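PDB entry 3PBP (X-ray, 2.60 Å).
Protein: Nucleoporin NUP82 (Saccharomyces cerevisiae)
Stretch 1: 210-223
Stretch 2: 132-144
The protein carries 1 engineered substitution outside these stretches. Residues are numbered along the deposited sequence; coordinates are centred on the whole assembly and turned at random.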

ATOM      1  N   PRO A 210       8.510   5.949  -6.004  1.00 48.38           N
ATOM      2  CA  PRO A 210       8.062   6.852  -4.938  1.00 47.90           C
ATOM      3  C   PRO A 210       6.544   7.088  -4.916  1.00 48.16           C
ATOM      4  O   PRO A 210       5.879   6.961  -5.934  1.00 48.69           O
ATOM      5  CB  PRO A 210       8.796   8.125  -5.289  1.00 47.21           C
ATOM      6  CG  PRO A 210       8.546   8.166  -6.803  1.00 45.98           C
ATOM      7  CD  PRO A 210       8.824   6.722  -7.228  1.00 47.02           C
ATOM      8  N   PHE A 211       6.003   7.438  -3.753  1.00 48.20           N
ATOM      9  CA  PHE A 211       4.574   7.748  -3.641  1.00 48.73           C
ATOM     10  C   PHE A 211       4.587   9.163  -3.072  1.00 49.80           C
ATOM     11  O   PHE A 211       4.474   9.366  -1.864  1.00 50.87           O
ATOM     12  CB  PHE A 211       3.874   6.810  -2.670  1.00 45.15           C
ATOM     13  CG  PHE A 211       2.382   6.879  -2.745  1.00 42.29           C
ATOM     14  CD1 PHE A 211       1.687   6.114  -3.675  1.00 41.38           C
ATOM     15  CD2 PHE A 211       1.667   7.686  -1.877  1.00 40.18           C
ATOM     16  CE1 PHE A 211       0.306   6.153  -3.730  1.00 39.75           C
ATOM     17  CE2 PHE A 211       0.289   7.732  -1.926  1.00 38.16           C
ATOM     18  CZ  PHE A 211      -0.394   6.963  -2.853  1.00 39.41           C
ATOM     19  N   LEU A 212       4.713  10.138  -3.957  1.00 50.20           N
ATOM     20  CA  LEU A 212       4.843  11.528  -3.549  1.00 49.98           C
ATOM     21  C   LEU A 212       3.623  12.427  -3.613  1.00 49.53           C
ATOM     22  O   LEU A 212       2.753  12.265  -4.456  1.00 49.09           O
ATOM     23  CB  LEU A 212       5.964  12.159  -4.378  1.00 50.54           C
ATOM     24  CG  LEU A 212       7.196  11.254  -4.541  1.00 49.83           C
ATOM     25  CD1 LEU A 212       7.987  11.656  -5.766  1.00 49.84           C
ATOM     26  CD2 LEU A 212       8.044  11.324  -3.299  1.00 50.05           C
ATOM     27  N   PRO A 213       3.548  13.401  -2.694  1.00 51.17           N
ATOM     28  CA  PRO A 213       2.435  14.357  -2.642  1.00 51.35           C
ATOM     29  C   PRO A 213       2.805  15.457  -3.655  1.00 52.11           C
ATOM     30  O   PRO A 213       3.806  15.318  -4.351  1.00 54.04           O
ATOM     31  CB  PRO A 213       2.468  14.828  -1.188  1.00 49.00           C
ATOM     32  CG  PRO A 213       3.914  14.862  -0.901  1.00 49.71           C
ATOM     33  CD  PRO A 213       4.437  13.573  -1.528  1.00 50.38           C
ATOM     34  N   SER A 214       2.030  16.531  -3.756  1.00 52.56           N
ATOM     35  CA  SER A 214       2.355  17.587  -4.724  1.00 52.04           C
ATOM     36  C   SER A 214       3.454  18.513  -4.199  1.00 52.05           C
ATOM     37  O   SER A 214       4.152  19.177  -4.980  1.00 53.50           O
ATOM     38  CB  SER A 214       1.117  18.413  -5.036  1.00 52.22           C
ATOM     39  OG  SER A 214       0.786  19.208  -3.909  1.00 54.11           O
ATOM     40  N   VAL A 215       3.596  18.567  -2.876  1.00 49.81           N
ATOM     41  CA  VAL A 215       4.621  19.394  -2.242  1.00 47.11           C
ATOM     42  C   VAL A 215       5.181  18.558  -1.100  1.00 47.82           C
ATOM     43  O   VAL A 215       4.564  18.427  -0.043  1.00 49.12           O
ATOM     44  CB  VAL A 215       4.037  20.712  -1.692  1.00 44.49           C
ATOM     45  CG1 VAL A 215       5.116  21.529  -1.042  1.00 41.44           C
ATOM     46  CG2 VAL A 215       3.392  21.489  -2.809  1.00 39.53           C
ATOM     47  N   LEU A 216       6.360  17.998  -1.336  1.00 47.81           N
ATOM     48  CA  LEU A 216       7.026  17.122  -0.391  1.00 47.32           C
ATOM     49  C   LEU A 216       7.756  17.780   0.774  1.00 49.12           C
ATOM     50  O   LEU A 216       8.580  18.684   0.578  1.00 48.50           O
ATOM     51  CB  LEU A 216       8.002  16.248  -1.162  1.00 45.46           C
ATOM     52  CG  LEU A 216       8.741  15.132  -0.433  1.00 45.25           C
ATOM     53  CD1 LEU A 216       7.785  14.008  -0.098  1.00 43.69           C
ATOM     54  CD2 LEU A 216       9.872  14.632  -1.339  1.00 45.80           C
ATOM     55  N   LEU A 217       7.444  17.310   1.989  1.00 50.53           N
ATOM     56  CA  LEU A 217       8.097  17.782   3.218  1.00 49.17           C
ATOM     57  C   LEU A 217       9.403  17.000   3.299  1.00 49.34           C
ATOM     58  O   LEU A 217       9.407  15.776   3.397  1.00 49.17           O
ATOM     59  CB  LEU A 217       7.266  17.451   4.451  1.00 47.42           C
ATOM     60  CG  LEU A 217       6.648  18.587   5.268  1.00 48.06           C
ATOM     61  CD1 LEU A 217       6.350  18.051   6.657  1.00 44.64           C
ATOM     62  CD2 LEU A 217       7.578  19.787   5.353  1.00 44.52           C
ATOM     63  N   LEU A 218      10.522  17.699   3.253  1.00 50.41           N
ATOM     64  CA  LEU A 218      11.803  17.015   3.297  1.00 51.68           C
ATOM     65  C   LEU A 218      12.852  17.888   3.989  1.00 50.91           C
ATOM     66  O   LEU A 218      13.149  18.979   3.516  1.00 50.50           O
ATOM     67  CB  LEU A 218      12.228  16.702   1.860  1.00 52.25           C
ATOM     68  CG  LEU A 218      13.305  15.657   1.574  1.00 52.52           C
ATOM     69  CD1 LEU A 218      12.845  14.310   2.063  1.00 54.30           C
ATOM     70  CD2 LEU A 218      13.565  15.594   0.096  1.00 50.50           C
ATOM     71  N   ASN A 219      13.398  17.433   5.116  1.00 50.89           N
ATOM     72  CA  ASN A 219      14.411  18.234   5.787  1.00 49.04           C
ATOM     73  C   ASN A 219      15.760  17.964   5.151  1.00 50.45           C
ATOM     74  O   ASN A 219      15.907  17.048   4.339  1.00 50.53           O
ATOM     75  CB  ASN A 219      14.453  17.974   7.306  1.00 48.45           C
ATOM     76  CG  ASN A 219      14.792  16.529   7.679  1.00 46.43           C
ATOM     77  OD1 ASN A 219      15.470  15.820   6.944  1.00 46.52           O
ATOM     78  ND2 ASN A 219      14.346  16.108   8.854  1.00 43.20           N
ATOM     79  N   GLU A 220      16.751  18.761   5.513  1.00 52.93           N
ATOM     80  CA  GLU A 220      18.070  18.616   4.923  1.00 56.11           C
ATOM     81  C   GLU A 220      18.727  17.252   5.131  1.00 55.76           C
ATOM     82  O   GLU A 220      19.359  16.734   4.218  1.00 53.91           O
ATOM     83  CB  GLU A 220      18.996  19.715   5.431  1.00 58.11           C
ATOM     84  CG  GLU A 220      20.146  19.961   4.488  1.00 63.59           C
ATOM     85  CD  GLU A 220      21.199  20.856   5.080  1.00 66.99           C
ATOM     86  OE1 GLU A 220      21.804  20.466   6.111  1.00 68.18           O
ATOM     87  OE2 GLU A 220      21.417  21.951   4.511  1.00 69.70           O
ATOM     88  N   LYS A 221      18.579  16.692   6.330  1.00 55.86           N
ATOM     89  CA  LYS A 221      19.143  15.391   6.677  1.00 55.26           C
ATOM     90  C   LYS A 221      18.575  14.328   5.760  1.00 55.48           C
ATOM     91  O   LYS A 221      19.324  13.548   5.171  1.00 55.81           O
ATOM     92  CB  LYS A 221      18.792  15.052   8.127  1.00 58.43           C
ATOM     93  CG  LYS A 221      19.271  13.716   8.633  1.00 58.54           C
ATOM     94  CD  LYS A 221      18.787  13.507  10.053  1.00 62.28           C
ATOM     95  CE  LYS A 221      19.123  12.103  10.559  1.00 66.73           C
ATOM     96  NZ  LYS A 221      18.448  11.741  11.859  1.00 67.80           N
ATOM     97  N   ASP A 222      17.249  14.304   5.640  1.00 55.27           N
ATOM     98  CA  ASP A 222      16.572  13.333   4.787  1.00 56.16           C
ATOM     99  C   ASP A 222      16.831  13.555   3.300  1.00 55.68           C
ATOM    100  O   ASP A 222      16.913  12.591   2.541  1.00 55.70           O
ATOM    101  CB  ASP A 222      15.062  13.337   5.042  1.00 57.95           C
ATOM    102  CG  ASP A 222      14.699  12.747   6.390  1.00 60.36           C
ATOM    103  OD1 ASP A 222      15.443  11.862   6.878  1.00 60.96           O
ATOM    104  OD2 ASP A 222      13.658  13.163   6.951  1.00 63.48           O
ATOM    105  N   LEU A 223      16.945  14.813   2.880  1.00 54.88           N
ATOM    106  CA  LEU A 223      17.212  15.092   1.473  1.00 54.91           C
ATOM    107  C   LEU A 223      18.574  14.496   1.074  1.00 55.47           C
ATOM    108  O   LEU A 223      18.725  13.915  -0.006  1.00 54.37           O
ATOM    109  CB  LEU A 223      17.200  16.602   1.209  1.00 53.73           C
ATOM    110  CG  LEU A 223      17.840  17.045  -0.112  1.00 52.07           C
ATOM    111  CD1 LEU A 223      17.180  16.324  -1.265  1.00 53.30           C
ATOM    112  CD2 LEU A 223      17.704  18.540  -0.278  1.00 52.52           C
TER
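Stretch 2 132-144: FHPKSYRDSCIVV

A short backbone bridge can fix the register of two distant chain segments, leaving side-chain rotamers to complete the fit; residues 210-223 and 132-144 of Nup82 illustrate the principle. At the bridge the backbones are antiparallel: Leu216 lies across from Ser136, with their CA atoms 4.9 Å apart, in a single beta bridge. Two nearly linear hydrogen bonds frame it, Leu217 N to Lys135 O at 2.6 Å and Tyr137 N to Val215 O at 2.9 Å. The same two carbonyls also receive CA-H...O contacts, Leu216 CA to Lys135 O and Ser136 CA to Val215 O, both 3.5 Å. Beyond the bridge, stretch 2 turns through Arg138 and Asp139, both with positive phi, and returns as a strand that begins at Cys141 and continues past Val144; His133 N bonds to Cys141 O at 2.8 Å, tying the two arms together.

His133 shows how a side chain can extend such a backbone match. With chi1 t and chi2 at -67°, its NE2 donates to Phe211 O at 2.6 Å, almost in line, while its ND1 accepts from Lys135 N at 3.1 Å. Both ring nitrogens are thus engaged, and the ring is held in an orientation that leaves one face to Pro213, whose CD sits 3.6 Å from the ring centroid in a CH-pi contact. Pro213 CB meanwhile packs 3.8 Å from Cys141 CB. The CA-to-CB bond of Phe211 points sideways, yet its t rotamer brings the ring nearer stretch 2, where CE2 lies 3.7 Å from Val143 CG2 at the ring edge.

Ser136 turns its CA-to-CB bond away overall, although CB still lies 3.7 Å from Pro213 CB. Its p rotamer places OG within its own segment, donating to His133 O at 3.0 Å and accepting a weak bond from Cys141 N at 3.5 Å. Around the bridge, Val215 in t sets CG1 3.4 Å from Tyr137 CB. The CA-to-CB bond of Leu217 points toward stretch 2; its chi1 is -114°, between wells, and its CD2 approaches Tyr137 CD1 at 4.1 Å, at the edge of the aromatic ring.

Lys135 carries the contact farther. After chi1 m, its remaining torsions are all t, and this extended chain takes NZ to 3.8 Å from Leu218 CD1 and 3.4 Å from Asp222 OD2, a salt bridge with a weak hydrogen bond. Asp222 belongs to the helix beginning at Glu220, whose N-cap, Asn219 in p, accepts from Asp222 N through OD1 at 2.7 Å.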

ATOM      1  N   PHE A 132      -3.369  10.316   5.803  1.00 45.74           N
ATOM      2  CA  PHE A 132      -2.704  11.566   5.442  1.00 44.81           C
ATOM      3  C   PHE A 132      -1.335  11.151   4.889  1.00 45.11           C
ATOM      4  O   PHE A 132      -0.760  10.159   5.337  1.00 46.06           O
ATOM      5  CB  PHE A 132      -2.465  12.425   6.667  1.00 42.75           C
ATOM      6  CG  PHE A 132      -3.594  13.315   7.014  1.00 44.83           C
ATOM      7  CD1 PHE A 132      -3.934  14.389   6.188  1.00 45.89           C
ATOM      8  CD2 PHE A 132      -4.323  13.097   8.177  1.00 45.15           C
ATOM      9  CE1 PHE A 132      -4.996  15.238   6.521  1.00 45.68           C
ATOM     10  CE2 PHE A 132      -5.383  13.936   8.522  1.00 47.03           C
ATOM     11  CZ  PHE A 132      -5.721  15.010   7.692  1.00 46.41           C
ATOM     12  N   HIS A 133      -0.806  11.878   3.914  1.00 45.62           N
ATOM     13  CA  HIS A 133       0.513  11.528   3.418  1.00 45.42           C
ATOM     14  C   HIS A 133       1.434  12.073   4.509  1.00 45.99           C
ATOM     15  O   HIS A 133       1.389  13.254   4.842  1.00 47.23           O
ATOM     16  CB  HIS A 133       0.792  12.179   2.064  1.00 43.11           C
ATOM     17  CG  HIS A 133       2.020  11.649   1.390  1.00 42.96           C
ATOM     18  ND1 HIS A 133       3.293  11.860   1.880  1.00 42.62           N
ATOM     19  CD2 HIS A 133       2.169  10.909   0.266  1.00 42.96           C
ATOM     20  CE1 HIS A 133       4.172  11.277   1.084  1.00 41.18           C
ATOM     21  NE2 HIS A 133       3.516  10.691   0.097  1.00 41.07           N
ATOM     22  N   PRO A 134       2.280  11.211   5.083  1.00 46.08           N
ATOM     23  CA  PRO A 134       3.205  11.586   6.150  1.00 45.44           C
ATOM     24  C   PRO A 134       4.149  12.727   5.810  1.00 47.02           C
ATOM     25  O   PRO A 134       4.607  13.436   6.701  1.00 46.54           O
ATOM     26  CB  PRO A 134       3.969  10.293   6.423  1.00 43.94           C
ATOM     27  CG  PRO A 134       3.125   9.232   5.824  1.00 46.12           C
ATOM     28  CD  PRO A 134       2.596   9.865   4.588  1.00 46.25           C
ATOM     29  N   LYS A 135       4.451  12.922   4.535  1.00 48.29           N
ATOM     30  CA  LYS A 135       5.385  13.981   4.204  1.00 50.85           C
ATOM     31  C   LYS A 135       4.909  15.047   3.224  1.00 52.06           C
ATOM     32  O   LYS A 135       5.638  15.469   2.326  1.00 52.48           O
ATOM     33  CB  LYS A 135       6.694  13.368   3.727  1.00 52.26           C
ATOM     34  CG  LYS A 135       7.574  12.875   4.846  1.00 55.81           C
ATOM     35  CD  LYS A 135       8.923  12.496   4.289  1.00 61.15           C
ATOM     36  CE  LYS A 135       9.996  12.457   5.359  1.00 64.14           C
ATOM     37  NZ  LYS A 135      11.335  12.119   4.747  1.00 64.89           N
ATOM     38  N   SER A 136       3.677  15.492   3.399  1.00 52.91           N
ATOM     39  CA  SER A 136       3.150  16.534   2.544  1.00 53.05           C
ATOM     40  C   SER A 136       3.271  17.836   3.321  1.00 52.67           C
ATOM     41  O   SER A 136       3.037  17.888   4.529  1.00 52.67           O
ATOM     42  CB  SER A 136       1.687  16.248   2.186  1.00 53.34           C
ATOM     43  OG  SER A 136       0.955  15.854   3.337  1.00 55.77           O
ATOM     44  N   TYR A 137       3.678  18.885   2.630  1.00 52.98           N
ATOM     45  CA  TYR A 137       3.806  20.191   3.257  1.00 53.93           C
ATOM     46  C   TYR A 137       2.414  20.636   3.744  1.00 53.00           C
ATOM     47  O   TYR A 137       1.422  20.552   3.015  1.00 50.36           O
ATOM     48  CB  TYR A 137       4.376  21.179   2.239  1.00 55.57           C
ATOM     49  CG  TYR A 137       4.513  22.588   2.744  1.00 58.55           C
ATOM     50  CD1 TYR A 137       5.409  22.906   3.763  1.00 58.24           C
ATOM     51  CD2 TYR A 137       3.736  23.611   2.206  1.00 60.44           C
ATOM     52  CE1 TYR A 137       5.524  24.208   4.227  1.00 59.21           C
ATOM     53  CE2 TYR A 137       3.846  24.914   2.663  1.00 61.47           C
ATOM     54  CZ  TYR A 137       4.738  25.205   3.670  1.00 60.90           C
ATOM     55  OH  TYR A 137       4.829  26.502   4.114  1.00 63.39           O
ATOM     56  N   ARG A 138       2.344  21.092   4.986  1.00 53.22           N
ATOM     57  CA  ARG A 138       1.081  21.521   5.568  1.00 53.53           C
ATOM     58  C   ARG A 138       0.008  20.426   5.558  1.00 52.71           C
ATOM     59  O   ARG A 138      -1.183  20.729   5.519  1.00 52.39           O
ATOM     60  CB  ARG A 138       0.556  22.760   4.843  1.00 55.83           C
ATOM     61  CG  ARG A 138       1.485  23.957   4.927  1.00 60.19           C
ATOM     62  CD  ARG A 138       0.711  25.238   5.166  1.00 64.47           C
ATOM     63  NE  ARG A 138      -0.125  25.616   4.031  1.00 68.25           N
ATOM     64  CZ  ARG A 138      -1.356  26.114   4.144  1.00 71.24           C
ATOM     65  NH1 ARG A 138      -1.899  26.291   5.350  1.00 70.77           N
ATOM     66  NH2 ARG A 138      -2.046  26.437   3.051  1.00 72.45           N
ATOM     67  N   ASP A 139       0.429  19.162   5.599  1.00 52.00           N
ATOM     68  CA  ASP A 139      -0.488  18.018   5.618  1.00 52.31           C
ATOM     69  C   ASP A 139      -1.545  18.098   4.535  1.00 52.51           C
ATOM     70  O   ASP A 139      -2.649  17.590   4.717  1.00 51.50           O
ATOM     71  CB  ASP A 139      -1.201  17.934   6.967  1.00 54.25           C
ATOM     72  CG  ASP A 139      -0.246  17.696   8.121  1.00 57.16           C
ATOM     73  OD1 ASP A 139       0.446  16.656   8.115  1.00 61.15           O
ATOM     74  OD2 ASP A 139      -0.185  18.542   9.037  1.00 56.74           O
ATOM     75  N   SER A 140      -1.193  18.711   3.408  1.00 53.63           N
ATOM     76  CA  SER A 140      -2.116  18.921   2.293  1.00 54.53           C
ATOM     77  C   SER A 140      -2.454  17.748   1.394  1.00 54.86           C
ATOM     78  O   SER A 140      -3.116  17.939   0.371  1.00 56.81           O
ATOM     79  CB  SER A 140      -1.599  20.052   1.405  1.00 54.61           C
ATOM     80  OG  SER A 140      -0.313  19.730   0.903  1.00 56.18           O
ATOM     81  N   CYS A 141      -2.033  16.544   1.751  1.00 53.21           N
ATOM     82  CA  CYS A 141      -2.324  15.411   0.890  1.00 52.80           C
ATOM     83  C   CYS A 141      -2.976  14.206   1.578  1.00 52.17           C
ATOM     84  O   CYS A 141      -2.454  13.693   2.565  1.00 51.81           O
ATOM     85  CB  CYS A 141      -1.034  14.984   0.199  1.00 53.25           C
ATOM     86  SG  CYS A 141      -1.188  13.522  -0.831  1.00 59.05           S
ATOM     87  N   ILE A 142      -4.126  13.762   1.070  1.00 50.82           N
ATOM     88  CA  ILE A 142      -4.772  12.592   1.653  1.00 50.08           C
ATOM     89  C   ILE A 142      -4.790  11.452   0.642  1.00 50.26           C
ATOM     90  O   ILE A 142      -5.046  11.643  -0.552  1.00 49.78           O
ATOM     91  CB  ILE A 142      -6.228  12.862   2.146  1.00 50.14           C
ATOM     92  CG1 ILE A 142      -7.130  13.267   0.980  1.00 48.27           C
ATOM     93  CG2 ILE A 142      -6.215  13.907   3.249  1.00 45.52           C
ATOM     94  CD1 ILE A 142      -8.593  13.320   1.364  1.00 48.11           C
ATOM     95  N   VAL A 143      -4.496  10.259   1.135  1.00 49.23           N
ATOM     96  CA  VAL A 143      -4.444   9.082   0.291  1.00 48.48           C
ATOM     97  C   VAL A 143      -5.719   8.291   0.513  1.00 48.83           C
ATOM     98  O   VAL A 143      -6.056   7.953   1.649  1.00 50.42           O
ATOM     99  CB  VAL A 143      -3.212   8.243   0.652  1.00 46.82           C
ATOM    100  CG1 VAL A 143      -3.062   7.064  -0.294  1.00 46.20           C
ATOM    101  CG2 VAL A 143      -1.994   9.125   0.618  1.00 46.26           C
ATOM    102  N   VAL A 144      -6.432   7.999  -0.568  1.00 48.19           N
ATOM    103  CA  VAL A 144      -7.692   7.280  -0.452  1.00 47.28           C
ATOM    104  C   VAL A 144      -7.716   5.941  -1.179  1.00 47.75           C
ATOM    105  O   VAL A 144      -7.483   5.878  -2.388  1.00 49.37           O
ATOM    106  CB  VAL A 144      -8.868   8.173  -0.969  1.00 46.12           C
ATOM    107  CG1 VAL A 144     -10.194   7.440  -0.827  1.00 45.06           C
ATOM    108  CG2 VAL A 144      -8.901   9.490  -0.193  1.00 43.65           C
TER